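Side-chain contacts in insecticyanin A form (Manduca sexta, PDB 1Z24), which binds the blue bile pigment biliverdin IX gamma in a lipocalin pocket and, mixed with lipoprotein-bound carotenes, gives hornworms their green camouflage: residues Val89-Phe94 / Val98-Pro103; Asn118-Pro123 / Ala127-Ala132. One frame throughout, in Å; residues are numbered along the deposited sequence.

Contact 1 of 2, residues Val89-Phe94 / Val98-Pro103; sequences VMTFKF and VVNLVP. With BLV (biliverdin IX gamma chromophore), chain B.
Thr-91 and Asn-100 form a non-hydrogen-bonded residue pair of two antiparallel strands, and their side chains run side by side in the same direction. The hydroxyl OG1 of Thr-91 donates to OD1 of Asn-100 at 2.8 Å, arriving in the plane of the amide carbonyl. With chi1 at -61°, OG1 sits beside its own backbone N and CG2 opposite it, where it too packs near the amide oxygen.

On either side of this pair the backbones are locked by reciprocal bonds: Met-90 with Leu-101, and Phe-92 with Val-99. The straightest of the four is Val-99 N to Phe-92 O, 2.9 Å with 178° at the hydrogen. Beyond them, on the Thr-91 side of the sheet, CG of Lys-93 lies alongside CG2 of Val-98 at 3.8 Å, while the ammonium end leads away from the partner strand.

The other side, bearing Met-90, Phe-92, Val-99 and Leu-101, is apolar. The Met-90 chain bends at its last torsion (chi3 -67°), which brings CE 3.8 Å from CG of Pro-103 and equally near the chromophore's CHB bridge. CE2 of Phe-92 meets CD1 of Leu-101 at 4.1 Å, the two side chains crossing at about a right angle; that leucine methyl also lies 3.4 Å from OD of the biliverdin. One face of the Phe-94 ring takes a propionate of the pigment, CZ lying 3.6 Å from CGD, while CE1 packs against CG2 of Val-99.

Met-70 of adjoining strand 66-76 and Val-57 of strand 55-63, the next along, extend this apolar surface. The chemistry thus divides by face: the hydroxyl-amide pair and the lysine mark one side of the lipocalin barrel wall, whereas carbon and sulfur line the biliverdin pocket on the other.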
ATOM      1  N   VAL A  89     -16.978  15.434   4.575  1.00 21.49           N
ATOM      2  CA  VAL A  89     -17.900  14.590   5.307  1.00 24.98           C
ATOM      3  C   VAL A  89     -19.328  14.919   4.935  1.00 26.21           C
ATOM      4  O   VAL A  89     -19.659  16.096   4.838  1.00 32.41           O
ATOM      5  CB  VAL A  89     -17.788  14.908   6.790  1.00 25.37           C
ATOM      6  CG1 VAL A  89     -18.713  13.976   7.627  1.00 16.05           C
ATOM      7  CG2 VAL A  89     -16.295  14.930   7.177  1.00 32.89           C
ATOM      8  N   MET A  90     -20.125  13.850   4.728  1.00 24.16           N
ATOM      9  CA  MET A  90     -21.525  13.913   4.387  1.00 27.57           C
ATOM     10  C   MET A  90     -22.246  13.267   5.537  1.00 32.69           C
ATOM     11  O   MET A  90     -21.950  12.138   5.896  1.00 25.97           O
ATOM     12  CB  MET A  90     -21.790  13.153   3.115  1.00 22.41           C
ATOM     13  CG  MET A  90     -21.047  13.826   1.963  1.00 22.80           C
ATOM     14  SD  MET A  90     -21.574  13.061   0.399  1.00 28.82           S
ATOM     15  CE  MET A  90     -20.907  11.345   0.513  1.00 22.31           C
ATOM     16  N   THR A  91     -23.156  14.007   6.133  1.00 28.21           N
ATOM     17  CA  THR A  91     -23.858  13.478   7.238  1.00 23.60           C
ATOM     18  C   THR A  91     -25.286  13.374   6.883  1.00 33.74           C
ATOM     19  O   THR A  91     -25.944  14.339   6.441  1.00 29.93           O
ATOM     20  CB  THR A  91     -23.744  14.460   8.361  1.00 23.84           C
ATOM     21  OG1 THR A  91     -22.362  14.624   8.697  1.00 32.50           O
ATOM     22  CG2 THR A  91     -24.557  13.948   9.550  1.00 21.78           C
ATOM     23  N   PHE A  92     -25.738  12.167   7.080  1.00 21.44           N
ATOM     24  CA  PHE A  92     -27.133  11.785   6.815  1.00 27.32           C
ATOM     25  C   PHE A  92     -27.806  11.195   8.057  1.00 35.44           C
ATOM     26  O   PHE A  92     -27.164  10.513   8.835  1.00 36.29           O
ATOM     27  CB  PHE A  92     -27.227  10.681   5.739  1.00 27.20           C
ATOM     28  CG  PHE A  92     -26.683  11.186   4.461  1.00 29.51           C
ATOM     29  CD1 PHE A  92     -27.411  12.087   3.675  1.00 29.24           C
ATOM     30  CD2 PHE A  92     -25.394  10.797   4.093  1.00 27.52           C
ATOM     31  CE1 PHE A  92     -26.853  12.556   2.486  1.00 25.75           C
ATOM     32  CE2 PHE A  92     -24.821  11.246   2.895  1.00 32.33           C
ATOM     33  CZ  PHE A  92     -25.576  12.123   2.117  1.00 23.55           C
ATOM     34  N   LYS A  93     -29.097  11.438   8.248  1.00 26.77           N
ATOM     35  CA  LYS A  93     -29.769  10.893   9.411  1.00 26.67           C
ATOM     36  C   LYS A  93     -30.928  10.005   9.020  1.00 31.85           C
ATOM     37  O   LYS A  93     -31.739  10.408   8.197  1.00 23.51           O
ATOM     38  CB  LYS A  93     -30.309  12.009  10.268  1.00 24.91           C
ATOM     39  CG  LYS A  93     -29.244  12.932  10.821  1.00 37.18           C
ATOM     40  CD  LYS A  93     -29.778  14.182  11.516  1.00 99.75           C
ATOM     41  CE  LYS A  93     -28.704  14.997  12.221  1.00 94.50           C
ATOM     42  NZ  LYS A  93     -28.954  16.442  12.085  1.00100.00           N
ATOM     43  N   PHE A  94     -30.998   8.794   9.600  1.00 24.66           N
ATOM     44  CA  PHE A  94     -32.087   7.889   9.327  1.00 24.65           C
ATOM     45  C   PHE A  94     -32.677   7.766  10.685  1.00 44.01           C
ATOM     46  O   PHE A  94     -32.142   6.989  11.488  1.00 31.04           O
ATOM     47  CB  PHE A  94     -31.493   6.571   8.918  1.00 28.94           C
ATOM     48  CG  PHE A  94     -30.690   6.823   7.718  1.00 22.53           C
ATOM     49  CD1 PHE A  94     -29.334   7.097   7.896  1.00 34.49           C
ATOM     50  CD2 PHE A  94     -31.271   6.824   6.444  1.00 24.99           C
ATOM     51  CE1 PHE A  94     -28.520   7.343   6.790  1.00 35.15           C
ATOM     52  CE2 PHE A  94     -30.461   7.067   5.328  1.00 31.77           C
ATOM     53  CZ  PHE A  94     -29.097   7.329   5.515  1.00 27.92           C
ATOM     54  N   VAL A  98     -27.236   8.112  12.715  1.00 26.69           N
ATOM     55  CA  VAL A  98     -26.486   9.181  12.072  1.00 33.02           C
ATOM     56  C   VAL A  98     -25.272   8.598  11.356  1.00 31.80           C
ATOM     57  O   VAL A  98     -24.456   7.884  11.944  1.00 45.37           O
ATOM     58  CB  VAL A  98     -26.049  10.263  13.065  1.00 37.85           C
ATOM     59  CG1 VAL A  98     -24.901  11.058  12.523  1.00 38.00           C
ATOM     60  CG2 VAL A  98     -27.179  11.185  13.450  1.00 30.30           C
ATOM     61  N   VAL A  99     -25.159   8.909  10.074  1.00 32.24           N
ATOM     62  CA  VAL A  99     -24.055   8.441   9.262  1.00 22.83           C
ATOM     63  C   VAL A  99     -23.140   9.607   8.817  1.00 25.01           C
ATOM     64  O   VAL A  99     -23.611  10.679   8.414  1.00 30.00           O
ATOM     65  CB  VAL A  99     -24.723   7.720   8.108  1.00 49.39           C
ATOM     66  CG1 VAL A  99     -23.721   7.512   7.007  1.00 33.52           C
ATOM     67  CG2 VAL A  99     -25.339   6.382   8.607  1.00 35.00           C
ATOM     68  N   ASN A 100     -21.828   9.379   8.923  1.00 28.98           N
ATOM     69  CA  ASN A 100     -20.794  10.326   8.525  1.00 25.50           C
ATOM     70  C   ASN A 100     -19.893   9.717   7.450  1.00 25.30           C
ATOM     71  O   ASN A 100     -18.942   9.012   7.736  1.00 34.11           O
ATOM     72  CB  ASN A 100     -19.961  10.767   9.671  1.00 27.87           C
ATOM     73  CG  ASN A 100     -20.840  11.516  10.646  1.00 45.59           C
ATOM     74  OD1 ASN A 100     -21.314  12.609  10.415  1.00 37.76           O
ATOM     75  ND2 ASN A 100     -21.133  10.904  11.741  1.00 39.38           N
ATOM     76  N   LEU A 101     -20.224   9.984   6.195  1.00 20.71           N
ATOM     77  CA  LEU A 101     -19.452   9.464   5.073  1.00 28.32           C
ATOM     78  C   LEU A 101     -18.310  10.390   4.710  1.00 29.84           C
ATOM     79  O   LEU A 101     -18.451  11.635   4.667  1.00 35.01           O
ATOM     80  CB  LEU A 101     -20.274   9.097   3.828  1.00 23.12           C
ATOM     81  CG  LEU A 101     -21.517   8.253   4.185  1.00 23.06           C
ATOM     82  CD1 LEU A 101     -22.320   7.978   2.921  1.00 23.48           C
ATOM     83  CD2 LEU A 101     -21.076   6.890   4.777  1.00 18.42           C
ATOM     84  N   VAL A 102     -17.174   9.750   4.413  1.00 23.50           N
ATOM     85  CA  VAL A 102     -16.019  10.503   4.097  1.00 28.95           C
ATOM     86  C   VAL A 102     -15.292  10.161   2.819  1.00 20.05           C
ATOM     87  O   VAL A 102     -14.345   9.383   2.858  1.00 24.48           O
ATOM     88  CB  VAL A 102     -15.022  10.414   5.311  1.00 40.52           C
ATOM     89  CG1 VAL A 102     -13.807  11.310   5.076  1.00 24.47           C
ATOM     90  CG2 VAL A 102     -15.629  10.786   6.652  1.00 18.58           C
ATOM     91  N   PRO A 103     -15.670  10.773   1.711  1.00 32.57           N
ATOM     92  CA  PRO A 103     -14.951  10.490   0.489  1.00 27.05           C
ATOM     93  C   PRO A 103     -13.645  11.292   0.404  1.00 23.58           C
ATOM     94  O   PRO A 103     -13.536  12.433   0.830  1.00 25.62           O
ATOM     95  CB  PRO A 103     -15.851  10.983  -0.633  1.00 25.55           C
ATOM     96  CG  PRO A 103     -17.165  11.400   0.028  1.00 17.27           C
ATOM     97  CD  PRO A 103     -16.804  11.710   1.463  1.00 23.26           C
TER
HETATM   98  NA  BLV B 195     -20.954   6.127  -0.183  1.00 24.15           N
HETATM   99  C1A BLV B 195     -20.695   5.250   0.817  1.00 24.98           C
HETATM  100  C2A BLV B 195     -19.450   5.516   1.517  1.00 28.95           C
HETATM  101  C3A BLV B 195     -18.928   6.624   0.918  1.00 17.72           C
HETATM  102  C4A BLV B 195     -19.877   6.989  -0.151  1.00 21.30           C
HETATM  103  CMA BLV B 195     -17.561   7.363   1.180  1.00  8.95           C
HETATM  104  OA  BLV B 195     -21.450   4.342   1.094  1.00 24.83           O
HETATM  105  CAA BLV B 195     -18.871   4.702   2.602  1.00 21.36           C
HETATM  106  CBA BLV B 195     -18.302   3.519   1.877  1.00 20.54           C
HETATM  107  CGA BLV B 195     -17.845   2.486   2.906  1.00 26.58           C
HETATM  108  O1A BLV B 195     -16.688   2.340   3.190  1.00 21.39           O
HETATM  109  O2A BLV B 195     -18.668   1.832   3.465  1.00 28.06           O
HETATM  110  CHB BLV B 195     -19.661   8.059  -1.018  1.00 24.83           C
HETATM  111  NB  BLV B 195     -21.673   8.045  -2.406  1.00 22.06           N
HETATM  112  C1B BLV B 195     -20.362   8.392  -2.165  1.00 23.55           C
HETATM  113  C2B BLV B 195     -19.830   9.184  -3.246  1.00 18.21           C
HETATM  114  C3B BLV B 195     -20.824   9.299  -4.129  1.00 32.10           C
HETATM  115  C4B BLV B 195     -21.979   8.565  -3.601  1.00 32.87           C
HETATM  116  CMB BLV B 195     -18.430   9.769  -3.334  1.00 18.64           C
HETATM  117  CAB BLV B 195     -20.763  10.027  -5.438  1.00 30.14           C
HETATM  118  CBB BLV B 195     -21.390   9.367  -6.465  1.00 27.45           C
HETATM  119  CHC BLV B 195     -23.223   8.514  -4.245  1.00 19.54           C
HETATM  120  NC  BLV B 195     -24.663   7.080  -2.927  1.00 23.44           N
HETATM  121  C1C BLV B 195     -24.442   8.032  -3.864  1.00 32.16           C
HETATM  122  C2C BLV B 195     -25.702   8.475  -4.484  1.00 21.57           C
HETATM  123  C3C BLV B 195     -26.743   7.848  -3.932  1.00 33.68           C
HETATM  124  C4C BLV B 195     -26.075   6.938  -2.916  1.00 24.84           C
HETATM  125  CMC BLV B 195     -25.792   9.536  -5.477  1.00 22.62           C
HETATM  126  CAC BLV B 195     -28.265   7.879  -4.168  1.00 26.95           C
HETATM  127  CBC BLV B 195     -29.126   7.536  -3.180  1.00 20.73           C
HETATM  128  CHD BLV B 195     -26.762   5.965  -2.109  1.00 28.77           C
HETATM  129  ND  BLV B 195     -25.359   6.099  -0.079  1.00 25.23           N
HETATM  130  C1D BLV B 195     -26.464   5.586  -0.815  1.00 32.09           C
HETATM  131  C2D BLV B 195     -27.240   4.631   0.035  1.00 31.24           C
HETATM  132  C3D BLV B 195     -26.616   4.568   1.260  1.00 38.77           C
HETATM  133  C4D BLV B 195     -25.488   5.477   1.157  1.00 32.57           C
HETATM  134  CMD BLV B 195     -28.460   3.845  -0.340  1.00 24.53           C
HETATM  135  OD  BLV B 195     -24.727   5.681   2.073  1.00 27.26           O
HETATM  136  CAD BLV B 195     -27.030   3.767   2.430  1.00 21.94           C
HETATM  137  CBD BLV B 195     -27.712   4.695   3.417  1.00 20.54           C
HETATM  138  CGD BLV B 195     -27.988   3.971   4.786  1.00 35.73           C
HETATM  139  O1D BLV B 195     -29.047   3.467   4.986  1.00 31.02           O
HETATM  140  O2D BLV B 195     -27.131   3.888   5.645  1.00 29.54           O

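Contact 2 of 2, residues Asn118-Pro123 / Ala127-Ala132; sequences NCDYHP and AHSIHA. With BLV (biliverdin IX gamma chromophore), chain B.
Strands 118-122 and 127-132 run antiparallel, their axes approaching to 4.6 Å at 158°, with paired bonds joining Asn-118 to His-131 and Asp-120 to Ser-129 and one more from His-122 N to Ala-127 O. They form a beta hairpin of the lipocalin barrel.

Asn-118 and His-131 project side by side from a hydrogen-bonded pair, amide and imidazole planes only 17° apart. His-131 ND1 donates to OD1 of Asn-118 at 2.7 Å, reaching a lone pair in the carbonyl plane, while NE2 bonds to Asp-2. Both nitrogens of the ring are therefore engaged, which fixes its rotation. The other branch of the amide, ND2, donates to propionate oxygen O1A of the biliverdin at 2.9 Å, nearly straight at 169°. His-131 borders the propionate itself, and through ND1 it also orients the asparagine amide, so that ND2 is presented to O1A.

On the opposite side of the sheet, SG of Cys-119, disulfide-bonded to Cys-9, approaches the His-128 ring obliquely, 4.0 Å from its centroid. ND1 of that imidazole bonds to Gly-7 O, so the N-terminal segment is tied here by disulfide and hydrogen bond alike. The same sulfur also packs against Ile-130: CD1 of Ile-130 lies 3.5 Å from SG, and this methyl sits at the edge of the His-128 ring, in its plane.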
ATOM      1  N   ASN A 118     -12.174   5.768  -1.086  1.00 27.07           N
ATOM      2  CA  ASN A 118     -12.263   5.501   0.342  1.00 24.90           C
ATOM      3  C   ASN A 118     -11.678   4.114   0.589  1.00 36.27           C
ATOM      4  O   ASN A 118     -11.573   3.334  -0.335  1.00 22.96           O
ATOM      5  CB  ASN A 118     -13.515   5.807   1.146  1.00 15.15           C
ATOM      6  CG  ASN A 118     -14.357   4.576   1.390  1.00 14.85           C
ATOM      7  OD1 ASN A 118     -14.768   3.868   0.456  1.00 28.34           O
ATOM      8  ND2 ASN A 118     -14.670   4.367   2.643  1.00 27.77           N
ATOM      9  N   CYS A 119     -11.270   3.850   1.807  1.00 27.55           N
ATOM     10  CA  CYS A 119     -10.672   2.617   2.253  1.00 19.89           C
ATOM     11  C   CYS A 119     -11.265   2.372   3.598  1.00 28.44           C
ATOM     12  O   CYS A 119     -11.187   3.203   4.481  1.00 22.98           O
ATOM     13  CB  CYS A 119      -9.108   2.671   2.310  1.00 18.29           C
ATOM     14  SG  CYS A 119      -8.509   0.999   2.707  1.00 25.23           S
ATOM     15  N   ASP A 120     -11.899   1.234   3.722  1.00 28.06           N
ATOM     16  CA  ASP A 120     -12.574   0.809   4.938  1.00 26.91           C
ATOM     17  C   ASP A 120     -11.884  -0.411   5.528  1.00 34.26           C
ATOM     18  O   ASP A 120     -11.910  -1.499   4.931  1.00 24.27           O
ATOM     19  CB  ASP A 120     -13.995   0.462   4.477  1.00 26.77           C
ATOM     20  CG  ASP A 120     -14.970   0.236   5.611  1.00 39.12           C
ATOM     21  OD1 ASP A 120     -16.128   0.617   5.553  1.00 27.54           O
ATOM     22  OD2 ASP A 120     -14.484  -0.359   6.670  1.00 26.92           O
ATOM     23  N   TYR A 121     -11.268  -0.230   6.697  1.00 26.07           N
ATOM     24  CA  TYR A 121     -10.550  -1.341   7.326  1.00 28.08           C
ATOM     25  C   TYR A 121     -11.415  -2.184   8.268  1.00 27.05           C
ATOM     26  O   TYR A 121     -12.064  -1.638   9.132  1.00 28.73           O
ATOM     27  CB  TYR A 121      -9.193  -0.879   7.973  1.00 21.59           C
ATOM     28  CG  TYR A 121      -8.437  -2.046   8.641  1.00 27.57           C
ATOM     29  CD1 TYR A 121      -7.756  -3.013   7.904  1.00 28.49           C
ATOM     30  CD2 TYR A 121      -8.407  -2.210  10.028  1.00 35.56           C
ATOM     31  CE1 TYR A 121      -7.110  -4.089   8.503  1.00 24.81           C
ATOM     32  CE2 TYR A 121      -7.717  -3.240  10.671  1.00 21.51           C
ATOM     33  CZ  TYR A 121      -7.098  -4.201   9.889  1.00 25.84           C
ATOM     34  OH  TYR A 121      -6.490  -5.223  10.478  1.00 32.27           O
ATOM     35  N   HIS A 122     -11.428  -3.511   8.098  1.00 22.22           N
ATOM     36  CA  HIS A 122     -12.175  -4.453   8.948  1.00 30.26           C
ATOM     37  C   HIS A 122     -11.165  -5.249   9.794  1.00 31.83           C
ATOM     38  O   HIS A 122     -10.597  -6.213   9.340  1.00 30.90           O
ATOM     39  CB  HIS A 122     -12.831  -5.459   8.037  1.00 24.29           C
ATOM     40  CG  HIS A 122     -13.957  -4.818   7.313  1.00 29.00           C
ATOM     41  ND1 HIS A 122     -15.288  -5.165   7.548  1.00 51.24           N
ATOM     42  CD2 HIS A 122     -13.954  -3.862   6.336  1.00 35.09           C
ATOM     43  CE1 HIS A 122     -16.054  -4.414   6.727  1.00 37.94           C
ATOM     44  NE2 HIS A 122     -15.281  -3.621   5.992  1.00 34.56           N
ATOM     45  N   PRO A 123     -10.900  -4.843  11.011  1.00 32.28           N
ATOM     46  CA  PRO A 123      -9.940  -5.514  11.860  1.00 29.96           C
ATOM     47  C   PRO A 123     -10.280  -6.949  12.069  1.00 23.26           C
ATOM     48  O   PRO A 123      -9.386  -7.777  12.164  1.00 26.70           O
ATOM     49  CB  PRO A 123      -9.931  -4.819  13.182  1.00 32.76           C
ATOM     50  CG  PRO A 123     -11.012  -3.753  13.084  1.00 26.94           C
ATOM     51  CD  PRO A 123     -11.737  -3.933  11.762  1.00 31.12           C
ATOM     52  N   ALA A 127      -8.426  -7.058   6.720  1.00 25.92           N
ATOM     53  CA  ALA A 127      -8.453  -6.722   5.307  1.00 22.77           C
ATOM     54  C   ALA A 127      -9.254  -5.439   5.143  1.00 27.18           C
ATOM     55  O   ALA A 127      -9.990  -5.010   6.053  1.00 29.09           O
ATOM     56  CB  ALA A 127      -9.075  -7.849   4.511  1.00 18.67           C
ATOM     57  N   HIS A 128      -9.122  -4.802   3.989  1.00 25.00           N
ATOM     58  CA  HIS A 128      -9.870  -3.581   3.786  1.00 27.74           C
ATOM     59  C   HIS A 128     -10.564  -3.659   2.465  1.00 27.72           C
ATOM     60  O   HIS A 128     -10.134  -4.356   1.517  1.00 22.68           O
ATOM     61  CB  HIS A 128      -8.954  -2.256   3.814  1.00 21.57           C
ATOM     62  CG  HIS A 128      -7.805  -2.405   2.859  1.00 29.73           C
ATOM     63  ND1 HIS A 128      -6.709  -3.230   3.152  1.00 26.12           N
ATOM     64  CD2 HIS A 128      -7.606  -1.861   1.634  1.00 27.62           C
ATOM     65  CE1 HIS A 128      -5.902  -3.156   2.101  1.00 24.20           C
ATOM     66  NE2 HIS A 128      -6.390  -2.347   1.166  1.00 23.86           N
ATOM     67  N   SER A 129     -11.663  -2.926   2.415  1.00 29.57           N
ATOM     68  CA  SER A 129     -12.388  -2.864   1.165  1.00 28.06           C
ATOM     69  C   SER A 129     -12.040  -1.506   0.527  1.00 35.86           C
ATOM     70  O   SER A 129     -11.741  -0.538   1.231  1.00 29.45           O
ATOM     71  CB  SER A 129     -13.898  -3.007   1.224  1.00 22.01           C
ATOM     72  OG  SER A 129     -14.459  -2.152   2.220  1.00 27.62           O
ATOM     73  N   ILE A 130     -12.062  -1.419  -0.794  1.00 24.18           N
ATOM     74  CA  ILE A 130     -11.763  -0.185  -1.484  1.00 37.26           C
ATOM     75  C   ILE A 130     -12.959   0.280  -2.315  1.00 22.12           C
ATOM     76  O   ILE A 130     -13.602  -0.492  -3.062  1.00 23.57           O
ATOM     77  CB  ILE A 130     -10.552  -0.368  -2.437  1.00 26.01           C
ATOM     78  CG1 ILE A 130      -9.202  -0.627  -1.687  1.00 15.99           C
ATOM     79  CG2 ILE A 130     -10.485   0.811  -3.421  1.00 26.70           C
ATOM     80  CD1 ILE A 130      -8.874   0.488  -0.697  1.00 19.47           C
ATOM     81  N   HIS A 131     -13.266   1.552  -2.207  1.00 30.38           N
ATOM     82  CA  HIS A 131     -14.348   2.088  -3.002  1.00 20.68           C
ATOM     83  C   HIS A 131     -13.836   3.242  -3.846  1.00 27.46           C
ATOM     84  O   HIS A 131     -12.984   3.996  -3.391  1.00 24.66           O
ATOM     85  CB  HIS A 131     -15.581   2.523  -2.237  1.00 16.88           C
ATOM     86  CG  HIS A 131     -15.996   1.412  -1.359  1.00 26.40           C
ATOM     87  ND1 HIS A 131     -15.712   1.386   0.002  1.00 22.54           N
ATOM     88  CD2 HIS A 131     -16.651   0.266  -1.668  1.00 24.50           C
ATOM     89  CE1 HIS A 131     -16.229   0.200   0.469  1.00 20.49           C
ATOM     90  NE2 HIS A 131     -16.800  -0.484  -0.507  1.00 29.15           N
ATOM     91  N   ALA A 132     -14.339   3.397  -5.077  1.00 23.98           N
ATOM     92  CA  ALA A 132     -13.890   4.504  -5.923  1.00 20.46           C
ATOM     93  C   ALA A 132     -14.965   4.915  -6.892  1.00 22.74           C
ATOM     94  O   ALA A 132     -15.776   4.068  -7.283  1.00 20.41           O
ATOM     95  CB  ALA A 132     -12.641   4.164  -6.708  1.00 17.59           C
TER
HETATM   96  NA  BLV B 195     -20.954   6.127  -0.183  1.00 24.15           N
HETATM   97  C1A BLV B 195     -20.695   5.250   0.817  1.00 24.98           C
HETATM   98  C2A BLV B 195     -19.450   5.516   1.517  1.00 28.95           C
HETATM   99  C3A BLV B 195     -18.928   6.624   0.918  1.00 17.72           C
HETATM  100  C4A BLV B 195     -19.877   6.989  -0.151  1.00 21.30           C
HETATM  101  CMA BLV B 195     -17.561   7.363   1.180  1.00  8.95           C
HETATM  102  OA  BLV B 195     -21.450   4.342   1.094  1.00 24.83           O
HETATM  103  CAA BLV B 195     -18.871   4.702   2.602  1.00 21.36           C
HETATM  104  CBA BLV B 195     -18.302   3.519   1.877  1.00 20.54           C
HETATM  105  CGA BLV B 195     -17.845   2.486   2.906  1.00 26.58           C
HETATM  106  O1A BLV B 195     -16.688   2.340   3.190  1.00 21.39           O
HETATM  107  O2A BLV B 195     -18.668   1.832   3.465  1.00 28.06           O
HETATM  108  CHB BLV B 195     -19.661   8.059  -1.018  1.00 24.83           C
HETATM  109  NB  BLV B 195     -21.673   8.045  -2.406  1.00 22.06           N
HETATM  110  C1B BLV B 195     -20.362   8.392  -2.165  1.00 23.55           C
HETATM  111  C2B BLV B 195     -19.830   9.184  -3.246  1.00 18.21           C
HETATM  112  C3B BLV B 195     -20.824   9.299  -4.129  1.00 32.10           C
HETATM  113  C4B BLV B 195     -21.979   8.565  -3.601  1.00 32.87           C
HETATM  114  CMB BLV B 195     -18.430   9.769  -3.334  1.00 18.64           C
HETATM  115  CAB BLV B 195     -20.763  10.027  -5.438  1.00 30.14           C
HETATM  116  CBB BLV B 195     -21.390   9.367  -6.465  1.00 27.45           C
HETATM  117  CHC BLV B 195     -23.223   8.514  -4.245  1.00 19.54           C
HETATM  118  NC  BLV B 195     -24.663   7.080  -2.927  1.00 23.44           N
HETATM  119  C1C BLV B 195     -24.442   8.032  -3.864  1.00 32.16           C
HETATM  120  C2C BLV B 195     -25.702   8.475  -4.484  1.00 21.57           C
HETATM  121  C3C BLV B 195     -26.743   7.848  -3.932  1.00 33.68           C
HETATM  122  C4C BLV B 195     -26.075   6.938  -2.916  1.00 24.84           C
HETATM  123  CMC BLV B 195     -25.792   9.536  -5.477  1.00 22.62           C
HETATM  124  CAC BLV B 195     -28.265   7.879  -4.168  1.00 26.95           C
HETATM  125  CBC BLV B 195     -29.126   7.536  -3.180  1.00 20.73           C
HETATM  126  CHD BLV B 195     -26.762   5.965  -2.109  1.00 28.77           C
HETATM  127  ND  BLV B 195     -25.359   6.099  -0.079  1.00 25.23           N
HETATM  128  C1D BLV B 195     -26.464   5.586  -0.815  1.00 32.09           C
HETATM  129  C2D BLV B 195     -27.240   4.631   0.035  1.00 31.24           C
HETATM  130  C3D BLV B 195     -26.616   4.568   1.260  1.00 38.77           C
HETATM  131  C4D BLV B 195     -25.488   5.477   1.157  1.00 32.57           C
HETATM  132  CMD BLV B 195     -28.460   3.845  -0.340  1.00 24.53           C
HETATM  133  OD  BLV B 195     -24.727   5.681   2.073  1.00 27.26           O
HETATM  134  CAD BLV B 195     -27.030   3.767   2.430  1.00 21.94           C
HETATM  135  CBD BLV B 195     -27.712   4.695   3.417  1.00 20.54           C
HETATM  136  CGD BLV B 195     -27.988   3.971   4.786  1.00 35.73           C
HETATM  137  O1D BLV B 195     -29.047   3.467   4.986  1.00 31.02           O
HETATM  138  O2D BLV B 195     -27.131   3.888   5.645  1.00 29.54           O

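How the contacts relate
Along the chain, strand 88-94 turns back into strand 97-108, and contact 1 closes that short hairpin. The latter strand leads on to strand 113-122, its neighbour in the sheet; contact 2 then closes a second hairpin with strand 127-136. The two contacts are in series, neither nested nor crossed, with centres about 17 Å apart. Their direct meeting is slight: Val-102 O lies 4.1 Å from Asn-118 CB, simple packing between adjacent strands. Biliverdin supplies a broader link, since contact 1 meets its ring system, the end of one propionate and the root of the other, whereas contact 2 binds the latter's carboxylate. Through strand 3-6, which pairs with 127-136, contact 2 also ties the N terminus to the barrel.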